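PDB 4BQN: capsular polysaccharide biosynthesis protein from Burkholderia pseudomallei, which binds coenzyme A and probably acts as an acetyltransferase in the biosynthesis of the capsular polysaccharide. Local coordinates for residues 39-44 with 70-75; 154-159 with 299-304; 236-241 with 259-264. The protein carries 1 engineered substitution. All blocks are in the same frame, centred on the assembly; numbering follows the deposited sequence.

Interaction 1 (39-44 with 70-75); sequences EPCFVA and EGYRGE. With COA (coenzyme A), chain C.
Pro40 opens a tight turn in which its carbonyl O accepts the backbone N-H groups of both Val43 and Ala44, and this curl leaves two further carbonyls, those of Cys41 and Ala44, facing the side chain of Arg73. Cys41 contributes twice. Its SG, in the crowded position between backbone N and carbonyl carbon (chi1 63°), lies obliquely beside the Tyr72 ring, 3.8 Å from Tyr72 CE2, a Cys sulfur-aromatic contact. Its O meets the ring edge and takes a hydrogen bond of 2.8 Å from Arg73 NH1, which stands above the carbonyl plane. At Phe42 the ring turns from the contact, but CA and CB press on the phenol tip, with Phe42 CB 3.2 Å from Tyr72 OH. Ala44 O closes the site: the guanidinium grips this single atom end-on, Arg73 NH1 at 2.8 Å and Arg73 NH2 at 3.0 Å. NH1 thus serves two carbonyls, both close to the guanidinium plane, and the group is fixed in rotation. A bend at chi3 (67°) swings it there, while Arg73 CG lies against one face of the Tyr72 ring. The opposite face carries coenzyme A: CEP, a methyl of the pantetheine arm, sits over the ring centre, 3.4 Å from Tyr72 CE1. Tyr72 thereby forms part of the coenzyme A pocket, next to Ser69, whose N also binds the ligand. The loop between strand 33-35 and helix 46-56 is thus joined to the short helix 70-73 that follows strand 62-65, with Tyr77 making a cation-pi contact to Arg73 and Ala44 resting on Ile49 of helix 46-56.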
loop_
_atom_site.group_PDB
_atom_site.type_symbol
_atom_site.label_atom_id
_atom_site.label_comp_id
_atom_site.label_asym_id
_atom_site.label_seq_id
_atom_site.Cartn_x
_atom_site.Cartn_y
_atom_site.Cartn_z
ATOM N N GLU A 39 -6.437 6.646 15.412
ATOM C CA GLU A 39 -6.645 5.350 14.780
ATOM C C GLU A 39 -6.803 5.540 13.276
ATOM O O GLU A 39 -7.426 6.498 12.835
ATOM C CB GLU A 39 -7.900 4.663 15.340
ATOM C CG GLU A 39 -7.822 4.300 16.822
ATOM C CD GLU A 39 -8.094 5.474 17.753
ATOM O OE1 GLU A 39 -8.548 6.542 17.293
ATOM O OE2 GLU A 39 -7.856 5.319 18.965
ATOM N N PRO A 40 -6.250 4.617 12.476
ATOM C CA PRO A 40 -6.386 4.771 11.028
ATOM C C PRO A 40 -7.816 4.542 10.513
ATOM O O PRO A 40 -8.685 4.047 11.235
ATOM C CB PRO A 40 -5.395 3.740 10.463
ATOM C CG PRO A 40 -5.155 2.775 11.567
ATOM C CD PRO A 40 -5.331 3.529 12.855
ATOM N N CYS A 41 -8.042 4.911 9.257
ATOM C CA CYS A 41 -9.363 5.000 8.673
ATOM C C CYS A 41 -10.104 3.663 8.623
ATOM O O CYS A 41 -11.332 3.647 8.642
ATOM C CB CYS A 41 -9.269 5.599 7.260
ATOM S SG CYS A 41 -8.337 4.617 6.061
ATOM N N PHE A 42 -9.370 2.553 8.563
ATOM C CA PHE A 42 -10.008 1.242 8.463
ATOM C C PHE A 42 -10.428 0.672 9.809
ATOM O O PHE A 42 -11.193 -0.298 9.845
ATOM C CB PHE A 42 -9.108 0.236 7.729
ATOM C CG PHE A 42 -7.877 -0.158 8.494
ATOM C CD1 PHE A 42 -6.722 0.628 8.449
ATOM C CD2 PHE A 42 -7.859 -1.327 9.250
ATOM C CE1 PHE A 42 -5.575 0.254 9.147
ATOM C CE2 PHE A 42 -6.726 -1.693 9.961
ATOM C CZ PHE A 42 -5.581 -0.903 9.910
ATOM N N VAL A 43 -9.941 1.267 10.898
ATOM C CA VAL A 43 -10.226 0.696 12.197
ATOM C C VAL A 43 -10.899 1.647 13.185
ATOM O O VAL A 43 -11.577 1.171 14.089
ATOM C CB VAL A 43 -8.975 0.005 12.780
ATOM C CG1 VAL A 43 -7.978 1.037 13.266
ATOM C CG2 VAL A 43 -9.347 -1.008 13.856
ATOM N N ALA A 44 -10.782 2.960 12.986
ATOM C CA ALA A 44 -11.396 3.906 13.921
ATOM C C ALA A 44 -12.870 3.599 14.106
ATOM O O ALA A 44 -13.587 3.398 13.129
ATOM C CB ALA A 44 -11.236 5.339 13.424
ATOM N N GLU A 70 -15.234 10.407 1.213
ATOM C CA GLU A 70 -16.471 10.277 1.983
ATOM C C GLU A 70 -17.147 8.928 1.725
ATOM O O GLU A 70 -17.776 8.364 2.627
ATOM C CB GLU A 70 -17.432 11.430 1.679
ATOM C CG GLU A 70 -18.819 11.243 2.280
ATOM C CD GLU A 70 -19.616 12.531 2.397
ATOM O OE1 GLU A 70 -19.009 13.614 2.583
ATOM O OE2 GLU A 70 -20.863 12.447 2.323
ATOM N N GLY A 71 -16.999 8.401 0.509
ATOM C CA GLY A 71 -17.644 7.145 0.141
ATOM C C GLY A 71 -17.079 5.912 0.831
ATOM O O GLY A 71 -17.747 4.873 0.880
ATOM N N TYR A 72 -15.867 6.012 1.377
ATOM C CA TYR A 72 -15.227 4.877 2.023
ATOM C C TYR A 72 -16.041 4.343 3.208
ATOM O O TYR A 72 -16.483 3.186 3.204
ATOM C CB TYR A 72 -13.801 5.251 2.454
ATOM C CG TYR A 72 -13.093 4.189 3.272
ATOM C CD1 TYR A 72 -12.958 2.871 2.787
ATOM C CD2 TYR A 72 -12.573 4.492 4.527
ATOM C CE1 TYR A 72 -12.311 1.899 3.535
ATOM C CE2 TYR A 72 -11.924 3.527 5.273
ATOM C CZ TYR A 72 -11.806 2.239 4.775
ATOM O OH TYR A 72 -11.165 1.285 5.505
ATOM N N ARG A 73 -16.256 5.188 4.211
ATOM C CA ARG A 73 -16.998 4.773 5.418
ATOM C C ARG A 73 -17.993 5.828 5.885
ATOM O O ARG A 73 -18.676 5.641 6.895
ATOM C CB ARG A 73 -16.049 4.439 6.576
ATOM C CG ARG A 73 -15.347 3.103 6.422
ATOM C CD ARG A 73 -14.437 2.817 7.610
ATOM N NE ARG A 73 -15.222 2.610 8.827
ATOM C CZ ARG A 73 -14.759 2.738 10.074
ATOM N NH1 ARG A 73 -13.497 3.080 10.302
ATOM N NH2 ARG A 73 -15.562 2.515 11.114
ATOM N N GLY A 74 -18.056 6.949 5.168
ATOM C CA GLY A 74 -18.911 8.064 5.564
ATOM C C GLY A 74 -18.121 9.340 5.778
ATOM O O GLY A 74 -16.899 9.317 5.944
ATOM N N GLU A 75 -18.836 10.458 5.809
ATOM C CA GLU A 75 -18.214 11.763 5.999
ATOM C C GLU A 75 -17.270 11.844 7.196
ATOM O O GLU A 75 -16.231 12.500 7.103
ATOM C CB GLU A 75 -19.296 12.834 6.126
ATOM C CG GLU A 75 -18.738 14.250 6.185
ATOM C CD GLU A 75 -19.806 15.308 6.290
ATOM O OE1 GLU A 75 -20.799 15.089 7.008
ATOM O OE2 GLU A 75 -19.631 16.367 5.658
HETATM N N1A COA C . -3.331 1.974 -7.986
HETATM C C2A COA C . -4.371 1.103 -8.036
HETATM N N3A COA C . -5.305 1.035 -7.071
HETATM C C4A COA C . -5.241 1.887 -6.022
HETATM C C5A COA C . -4.155 2.854 -5.914
HETATM C C6A COA C . -3.166 2.861 -6.984
HETATM N N6A COA C . -2.131 3.725 -6.941
HETATM N N7A COA C . -4.330 3.565 -4.776
HETATM C C8A COA C . -5.463 3.091 -4.200
HETATM N N9A COA C . -5.982 2.079 -4.932
HETATM C C1B COA C . -7.220 1.326 -4.695
HETATM C C2B COA C . -7.570 1.080 -3.238
HETATM O O2B COA C . -6.929 -0.105 -2.764
HETATM C C3B COA C . -9.081 0.949 -3.352
HETATM O O3B COA C . -9.348 -0.360 -3.889
HETATM P P3B COA C . -10.822 -1.003 -3.903
HETATM O O7A COA C . -10.578 -2.413 -4.379
HETATM O O8A COA C . -11.276 -0.929 -2.469
HETATM O O9A COA C . -11.646 -0.161 -4.848
HETATM C C4B COA C . -9.440 1.988 -4.413
HETATM O O4B COA C . -8.257 2.177 -5.191
HETATM C C5B COA C . -9.909 3.328 -3.846
HETATM O O5B COA C . -8.889 3.797 -2.973
HETATM P P1A COA C . -8.379 5.300 -2.998
HETATM O O1A COA C . -7.210 5.358 -2.060
HETATM O O2A COA C . -8.162 5.769 -4.406
HETATM O O3A COA C . -9.579 6.194 -2.435
HETATM P P2A COA C . -10.435 6.234 -1.070
HETATM O O4A COA C . -11.855 5.869 -1.425
HETATM O O5A COA C . -10.186 7.597 -0.486
HETATM O O6A COA C . -9.851 5.101 -0.118
HETATM C CBP COA C . -8.419 3.861 1.353
HETATM C CCP COA C . -8.709 5.234 0.751
HETATM C CDP COA C . -7.212 3.936 2.280
HETATM C CEP COA C . -9.610 3.465 2.210
HETATM C CAP COA C . -8.187 2.869 0.184
HETATM O OAP COA C . -6.949 3.165 -0.465
HETATM C C9P COA C . -8.213 1.381 0.499
HETATM O O9P COA C . -9.277 0.777 0.545
HETATM N N8P COA C . -7.047 0.746 0.659
HETATM C C7P COA C . -6.971 -0.690 0.897
HETATM C C6P COA C . -7.352 -1.130 2.299
HETATM C C5P COA C . -6.397 -0.490 3.270
HETATM O O5P COA C . -6.638 0.597 3.773
HETATM N N4P COA C . -5.303 -1.183 3.524
HETATM C C3P COA C . -4.296 -0.699 4.425
HETATM C C2P COA C . -2.967 -0.625 3.709
HETATM S S1P COA C . -1.945 0.487 4.590
#

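Interaction 2 (154-159 with 299-304); sequences DEIESW and RRWVRT
Trp301 is the centre of this contact, its indole held between Ile156 and Trp159 of helix 153-167 and Arg299, two residues before it. Over one face of its five-membered ring stands Ile156 CG1, 3.5 Å from the ring centroid and almost on the normal, a CH-pi contact; the opposite face is covered by the CA of Arg299. The far rim of the indole drives into Trp159 as an offset edge-to-face pair, planes at 64°, with Trp301 CH2 3.4 Å from Trp159 CG. Trp301 reaches this slot from the crowded first torsion (chi1 47°), CG lying between backbone N and carbonyl carbon. Arg299 CG packs over the same face of Trp159, above the six-membered ring and toward its rim, and Trp159 CH2 comes within 3.4 Å of Arg299 NE. That arginine is positioned by a salt bridge from NE to Glu101 and a hydrogen bond from NH1 to the carbonyl of Val295. Beside Trp301, the extended Glu155 meets Arg300 side-on. Arg300 NE reaches the syn lone pair of Glu155 OE2 at 2.7 Å, and Arg300 NH2 bonds to Glu155 OE1 at 2.9 Å from above the carboxylate plane, so each oxygen has its own nitrogen. A water also donates to OE1. The paired charges should temper each other at the more exposed border of the indole packing. Here is a tryptophan-rich packing of two helix segments running roughly antiparallel, axes 10.8 Å apart at 149°, beside the coenzyme A pocket: Trp159 touches coenzyme A and lies next to Glu163, a coenzyme A-binding residue.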
loop_
_atom_site.group_PDB
_atom_site.type_symbol
_atom_site.label_atom_id
_atom_site.label_comp_id
_atom_site.label_asym_id
_atom_site.label_seq_id
_atom_site.Cartn_x
_atom_site.Cartn_y
_atom_site.Cartn_z
ATOM N N ASP A 154 7.401 -2.857 -18.561
ATOM C CA ASP A 154 7.324 -1.413 -18.758
ATOM C C ASP A 154 5.879 -0.926 -18.754
ATOM O O ASP A 154 5.576 0.145 -18.226
ATOM C CB ASP A 154 8.009 -0.989 -20.055
ATOM C CG ASP A 154 9.512 -1.162 -20.013
ATOM O OD1 ASP A 154 10.091 -1.147 -18.914
ATOM O OD2 ASP A 154 10.120 -1.274 -21.099
ATOM N N GLU A 155 4.989 -1.707 -19.354
ATOM C CA GLU A 155 3.563 -1.366 -19.379
ATOM C C GLU A 155 3.020 -1.350 -17.946
ATOM O O GLU A 155 2.259 -0.458 -17.564
ATOM C CB GLU A 155 2.783 -2.364 -20.228
ATOM C CG GLU A 155 1.272 -2.146 -20.227
ATOM C CD GLU A 155 0.516 -3.155 -21.066
ATOM O OE1 GLU A 155 1.150 -4.048 -21.665
ATOM O OE2 GLU A 155 -0.723 -3.039 -21.133
ATOM N N ILE A 156 3.386 -2.365 -17.165
ATOM C CA ILE A 156 2.953 -2.448 -15.771
ATOM C C ILE A 156 3.418 -1.218 -15.007
ATOM O O ILE A 156 2.618 -0.571 -14.337
ATOM C CB ILE A 156 3.462 -3.738 -15.111
ATOM C CG1 ILE A 156 2.775 -4.962 -15.742
ATOM C CG2 ILE A 156 3.207 -3.703 -13.608
ATOM C CD1 ILE A 156 3.502 -6.277 -15.489
ATOM N N GLU A 157 4.712 -0.893 -15.112
ATOM C CA GLU A 157 5.273 0.235 -14.366
ATOM C C GLU A 157 4.648 1.555 -14.790
ATOM O O GLU A 157 4.365 2.403 -13.939
ATOM C CB GLU A 157 6.774 0.304 -14.495
ATOM C CG GLU A 157 7.435 -0.815 -13.726
ATOM C CD GLU A 157 8.940 -0.761 -13.743
ATOM O OE1 GLU A 157 9.510 0.129 -14.414
ATOM O OE2 GLU A 157 9.557 -1.629 -13.093
ATOM N N SER A 158 4.429 1.734 -16.093
ATOM C CA SER A 158 3.801 2.967 -16.598
ATOM C C SER A 158 2.415 3.160 -15.979
ATOM O O SER A 158 2.071 4.266 -15.562
ATOM C CB SER A 158 3.718 2.977 -18.130
ATOM O OG SER A 158 3.160 4.197 -18.597
ATOM N N TRP A 159 1.639 2.080 -15.898
ATOM C CA TRP A 159 0.315 2.143 -15.310
ATOM C C TRP A 159 0.414 2.455 -13.814
ATOM O O TRP A 159 -0.345 3.284 -13.297
ATOM C CB TRP A 159 -0.448 0.846 -15.564
ATOM C CG TRP A 159 -1.797 0.822 -14.968
ATOM C CD1 TRP A 159 -2.956 1.299 -15.523
ATOM C CD2 TRP A 159 -2.157 0.256 -13.697
ATOM N NE1 TRP A 159 -4.010 1.086 -14.659
ATOM C CE2 TRP A 159 -3.549 0.440 -13.539
ATOM C CE3 TRP A 159 -1.435 -0.388 -12.683
ATOM C CZ2 TRP A 159 -4.242 0.000 -12.396
ATOM C CZ3 TRP A 159 -2.125 -0.830 -11.545
ATOM C CH2 TRP A 159 -3.514 -0.623 -11.412
ATOM N N ARG A 299 -6.102 -3.558 -16.232
ATOM C CA ARG A 299 -4.787 -4.188 -16.066
ATOM C C ARG A 299 -4.586 -5.215 -17.177
ATOM O O ARG A 299 -4.761 -6.417 -16.963
ATOM C CB ARG A 299 -4.669 -4.846 -14.683
ATOM C CG ARG A 299 -4.801 -3.874 -13.508
ATOM C CD ARG A 299 -4.744 -4.627 -12.189
ATOM N NE ARG A 299 -4.756 -3.771 -10.996
ATOM C CZ ARG A 299 -5.851 -3.270 -10.430
ATOM N NH1 ARG A 299 -7.058 -3.477 -10.959
ATOM N NH2 ARG A 299 -5.736 -2.542 -9.330
ATOM N N ARG A 300 -4.242 -4.728 -18.371
ATOM C CA ARG A 300 -4.185 -5.561 -19.577
ATOM C C ARG A 300 -3.300 -6.793 -19.407
ATOM O O ARG A 300 -3.591 -7.871 -19.949
ATOM C CB ARG A 300 -3.678 -4.714 -20.762
ATOM C CG ARG A 300 -3.865 -5.337 -22.136
ATOM C CD ARG A 300 -3.498 -4.360 -23.244
ATOM N NE ARG A 300 -2.055 -4.136 -23.272
ATOM C CZ ARG A 300 -1.334 -4.033 -24.385
ATOM N NH1 ARG A 300 -1.916 -4.135 -25.578
ATOM N NH2 ARG A 300 -0.024 -3.837 -24.307
ATOM N N TRP A 301 -2.213 -6.628 -18.663
ATOM C CA TRP A 301 -1.211 -7.689 -18.507
ATOM C C TRP A 301 -1.754 -8.910 -17.775
ATOM O O TRP A 301 -1.218 -10.001 -17.935
ATOM C CB TRP A 301 0.043 -7.183 -17.785
ATOM C CG TRP A 301 -0.295 -6.393 -16.555
ATOM C CD1 TRP A 301 -0.342 -6.841 -15.273
ATOM C CD2 TRP A 301 -0.647 -5.006 -16.515
ATOM N NE1 TRP A 301 -0.716 -5.812 -14.422
ATOM C CE2 TRP A 301 -0.908 -4.674 -15.165
ATOM C CE3 TRP A 301 -0.783 -4.012 -17.501
ATOM C CZ2 TRP A 301 -1.280 -3.380 -14.770
ATOM C CZ3 TRP A 301 -1.161 -2.739 -17.110
ATOM C CH2 TRP A 301 -1.415 -2.437 -15.756
ATOM N N VAL A 302 -2.805 -8.743 -16.969
ATOM C CA VAL A 302 -3.401 -9.860 -16.256
ATOM C C VAL A 302 -4.083 -10.850 -17.229
ATOM O O VAL A 302 -3.812 -12.051 -17.219
ATOM C CB VAL A 302 -4.388 -9.336 -15.196
ATOM C CG1 VAL A 302 -5.038 -10.488 -14.470
ATOM C CG2 VAL A 302 -3.668 -8.436 -14.198
ATOM N N ARG A 303 -4.978 -10.341 -18.086
ATOM C CA ARG A 303 -5.599 -11.242 -19.077
ATOM C C ARG A 303 -4.574 -11.759 -20.079
ATOM O O ARG A 303 -4.682 -12.888 -20.549
ATOM C CB ARG A 303 -6.780 -10.614 -19.819
ATOM C CG ARG A 303 -8.078 -10.600 -19.024
ATOM C CD ARG A 303 -9.267 -10.189 -19.881
ATOM N NE ARG A 303 -10.366 -9.679 -19.056
ATOM C CZ ARG A 303 -11.276 -10.440 -18.455
ATOM N NH1 ARG A 303 -11.227 -11.770 -18.575
ATOM N NH2 ARG A 303 -12.226 -9.872 -17.723
ATOM N N THR A 304 -3.575 -10.934 -20.403
ATOM C CA THR A 304 -2.520 -11.356 -21.314
ATOM C C THR A 304 -1.732 -12.531 -20.740
ATOM O O THR A 304 -1.468 -13.503 -21.456
ATOM C CB THR A 304 -1.586 -10.188 -21.652
ATOM O OG1 THR A 304 -2.318 -9.233 -22.419
ATOM C CG2 THR A 304 -0.380 -10.651 -22.458
HETATM O O HOH W 1 -0.107 -6.797 -21.643
#

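Interaction 3 (236-241 with 259-264); sequences VTKMSL and EYQVLY
Lys238 and Gln261 form a single antiparallel bridge, a hydrogen-bonded pair in which Lys238 N gives to Gln261 O at 2.7 Å and Gln261 N returns a bond to Lys238 O. Their side chains run side by side in the same direction, both extended beyond CG; Gln261 CG is anti to the backbone N (chi1 177°), whereas Lys238 CG is anti to the carbonyl carbon. Two waters bridge their tips, one from Lys238 NZ to Gln261 NE2 and one to Gln261 OE1, which also accepts from Lys266. Gln261 NE2 bonds to Val236 O at 3.1 Å from well above the carbonyl plane, leaving the in-plane approach to Tyr264 N at 2.9 Å. Val236 CA sits over the Tyr264 ring, whose hydroxyl bonds to Asp235. Packing is tight where Val236 CG2 comes within 3.5 Å of Leu263 CA. Thr237 OG1, anti to its carbonyl carbon, receives a nearly straight bond from Leu263 N at 3.1 Å. At the other end, Ser240 CB rests 3.8 Å from the Tyr260 ring centroid, over its centre; OG is anti to the backbone N (chi1 180°) and bonds to the carbonyl of Asn258. Met239 bends at chi2 (-69°), which puts SD in the plane of that ring at its edge, 3.8 Å from Tyr260 CE2, a Met-aromatic contact; a further bend at chi3 sets CE. Segment 236-241 thus runs along strand 260-262, which pairs on with strand 265-267, while Tyr260 stacks on Tyr272 and, with Met239 and Val262, packs against helix 269-281.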
loop_
_atom_site.group_PDB
_atom_site.type_symbol
_atom_site.label_atom_id
_atom_site.label_comp_id
_atom_site.label_asym_id
_atom_site.label_seq_id
_atom_site.Cartn_x
_atom_site.Cartn_y
_atom_site.Cartn_z
ATOM N N VAL A 236 4.615 -7.193 8.176
ATOM C CA VAL A 236 3.820 -8.367 8.551
ATOM C C VAL A 236 3.746 -9.427 7.435
ATOM O O VAL A 236 3.919 -10.635 7.694
ATOM C CB VAL A 236 2.384 -7.966 9.019
ATOM C CG1 VAL A 236 1.633 -7.102 8.006
ATOM C CG2 VAL A 236 1.553 -9.198 9.368
ATOM N N THR A 237 3.521 -8.972 6.208
ATOM C CA THR A 237 3.255 -9.850 5.084
ATOM C C THR A 237 4.159 -9.490 3.918
ATOM O O THR A 237 4.328 -8.313 3.577
ATOM C CB THR A 237 1.764 -9.795 4.723
ATOM O OG1 THR A 237 1.040 -10.440 5.779
ATOM C CG2 THR A 237 1.448 -10.468 3.397
ATOM N N LYS A 238 4.764 -10.506 3.311
ATOM C CA LYS A 238 5.753 -10.276 2.261
ATOM C C LYS A 238 5.403 -11.143 1.070
ATOM O O LYS A 238 5.551 -12.371 1.123
ATOM C CB LYS A 238 7.172 -10.559 2.776
ATOM C CG LYS A 238 7.571 -9.716 3.990
ATOM C CD LYS A 238 8.969 -10.000 4.519
ATOM C CE LYS A 238 9.277 -9.092 5.706
ATOM N NZ LYS A 238 10.581 -9.392 6.364
ATOM N N MET A 239 4.877 -10.507 0.028
ATOM C CA MET A 239 4.520 -11.219 -1.192
ATOM C C MET A 239 5.772 -11.633 -1.951
ATOM O O MET A 239 6.768 -10.905 -1.957
ATOM C CB MET A 239 3.609 -10.377 -2.077
ATOM C CG MET A 239 2.214 -10.145 -1.502
ATOM S SD MET A 239 1.240 -11.664 -1.461
ATOM C CE MET A 239 0.928 -11.862 0.279
ATOM N N SER A 240 5.719 -12.808 -2.569
ATOM C CA SER A 240 6.838 -13.325 -3.342
ATOM C C SER A 240 6.676 -13.003 -4.829
ATOM O O SER A 240 5.591 -13.133 -5.378
ATOM C CB SER A 240 6.908 -14.828 -3.140
ATOM O OG SER A 240 7.974 -15.364 -3.882
ATOM N N LEU A 241 7.761 -12.588 -5.479
ATOM C CA LEU A 241 7.721 -12.320 -6.912
ATOM C C LEU A 241 7.711 -13.614 -7.725
ATOM O O LEU A 241 8.396 -14.581 -7.371
ATOM C CB LEU A 241 8.894 -11.431 -7.334
ATOM C CG LEU A 241 8.821 -9.949 -6.942
ATOM C CD1 LEU A 241 9.099 -9.693 -5.458
ATOM C CD2 LEU A 241 9.764 -9.134 -7.805
ATOM N N GLU A 259 9.684 -18.189 -0.730
ATOM C CA GLU A 259 8.568 -18.394 0.187
ATOM C C GLU A 259 7.843 -17.061 0.409
ATOM O O GLU A 259 8.406 -15.984 0.225
ATOM C CB GLU A 259 9.044 -18.975 1.524
ATOM C CG GLU A 259 9.839 -18.005 2.389
ATOM C CD GLU A 259 10.597 -18.662 3.532
ATOM O OE1 GLU A 259 10.386 -19.865 3.818
ATOM O OE2 GLU A 259 11.418 -17.954 4.148
ATOM N N TYR A 260 6.567 -17.146 0.749
ATOM C CA TYR A 260 5.793 -15.980 1.168
ATOM C C TYR A 260 5.936 -15.828 2.679
ATOM O O TYR A 260 6.235 -16.795 3.386
ATOM C CB TYR A 260 4.319 -16.195 0.857
ATOM C CG TYR A 260 3.938 -16.121 -0.591
ATOM C CD1 TYR A 260 4.230 -17.174 -1.467
ATOM C CD2 TYR A 260 3.237 -15.020 -1.090
ATOM C CE1 TYR A 260 3.839 -17.125 -2.797
ATOM C CE2 TYR A 260 2.848 -14.957 -2.424
ATOM C CZ TYR A 260 3.147 -16.030 -3.266
ATOM O OH TYR A 260 2.767 -16.025 -4.571
ATOM N N GLN A 261 5.732 -14.616 3.183
ATOM C CA GLN A 261 5.459 -14.432 4.605
ATOM C C GLN A 261 4.049 -13.874 4.714
ATOM O O GLN A 261 3.702 -12.894 4.048
ATOM C CB GLN A 261 6.462 -13.482 5.256
ATOM C CG GLN A 261 6.179 -13.191 6.722
ATOM C CD GLN A 261 7.301 -12.427 7.380
ATOM O OE1 GLN A 261 8.420 -12.920 7.467
ATOM N NE2 GLN A 261 7.010 -11.215 7.848
ATOM N N VAL A 262 3.229 -14.507 5.544
ATOM C CA VAL A 262 1.865 -14.054 5.754
ATOM C C VAL A 262 1.606 -14.010 7.256
ATOM O O VAL A 262 1.774 -15.020 7.958
ATOM C CB VAL A 262 0.839 -14.935 4.996
ATOM C CG1 VAL A 262 0.768 -14.535 3.525
ATOM C CG2 VAL A 262 1.167 -16.418 5.140
ATOM N N LEU A 263 1.217 -12.839 7.755
ATOM C CA LEU A 263 0.993 -12.640 9.199
ATOM C C LEU A 263 2.188 -13.160 10.016
ATOM O O LEU A 263 2.022 -13.879 11.003
ATOM C CB LEU A 263 -0.335 -13.276 9.651
ATOM C CG LEU A 263 -1.583 -12.883 8.848
ATOM C CD1 LEU A 263 -2.796 -13.681 9.305
ATOM C CD2 LEU A 263 -1.840 -11.382 8.908
ATOM N N TYR A 264 3.390 -12.801 9.568
ATOM C CA TYR A 264 4.666 -13.135 10.216
ATOM C C TYR A 264 5.051 -14.613 10.177
ATOM O O TYR A 264 6.012 -15.015 10.832
ATOM C CB TYR A 264 4.747 -12.591 11.653
ATOM C CG TYR A 264 4.886 -11.084 11.703
ATOM C CD1 TYR A 264 6.077 -10.458 11.309
ATOM C CD2 TYR A 264 3.825 -10.285 12.114
ATOM C CE1 TYR A 264 6.208 -9.080 11.332
ATOM C CE2 TYR A 264 3.946 -8.902 12.161
ATOM C CZ TYR A 264 5.133 -8.303 11.769
ATOM O OH TYR A 264 5.239 -6.928 11.806
HETATM O O HOH W 2 3.339 -4.890 10.086
HETATM O O HOH W 3 9.190 -9.705 9.048
HETATM O O HOH W 4 8.290 -13.337 0.612
HETATM O O HOH W 5 10.887 -11.899 7.120
#

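From the N terminus, interaction 1 closes first, joining the loop after strand 33-35 to helix 70-73 beside the four-stranded parallel sheet. Interaction 2 opens later, on helix 153-167, and closes only at helix 300-310, bringing the C-terminal helix back to the middle of the chain across a loop of 139 residues. Within that loop lies interaction 3, a short closure of 17 residues joining segment 236-241 to strand 260-262. None of the three touch: nearest atoms are about 9 Å apart for interactions 2 and 3 and about 15 Å for 1 and 2. Coenzyme A touches both Tyr72 of interaction 1 and Trp159 of interaction 2.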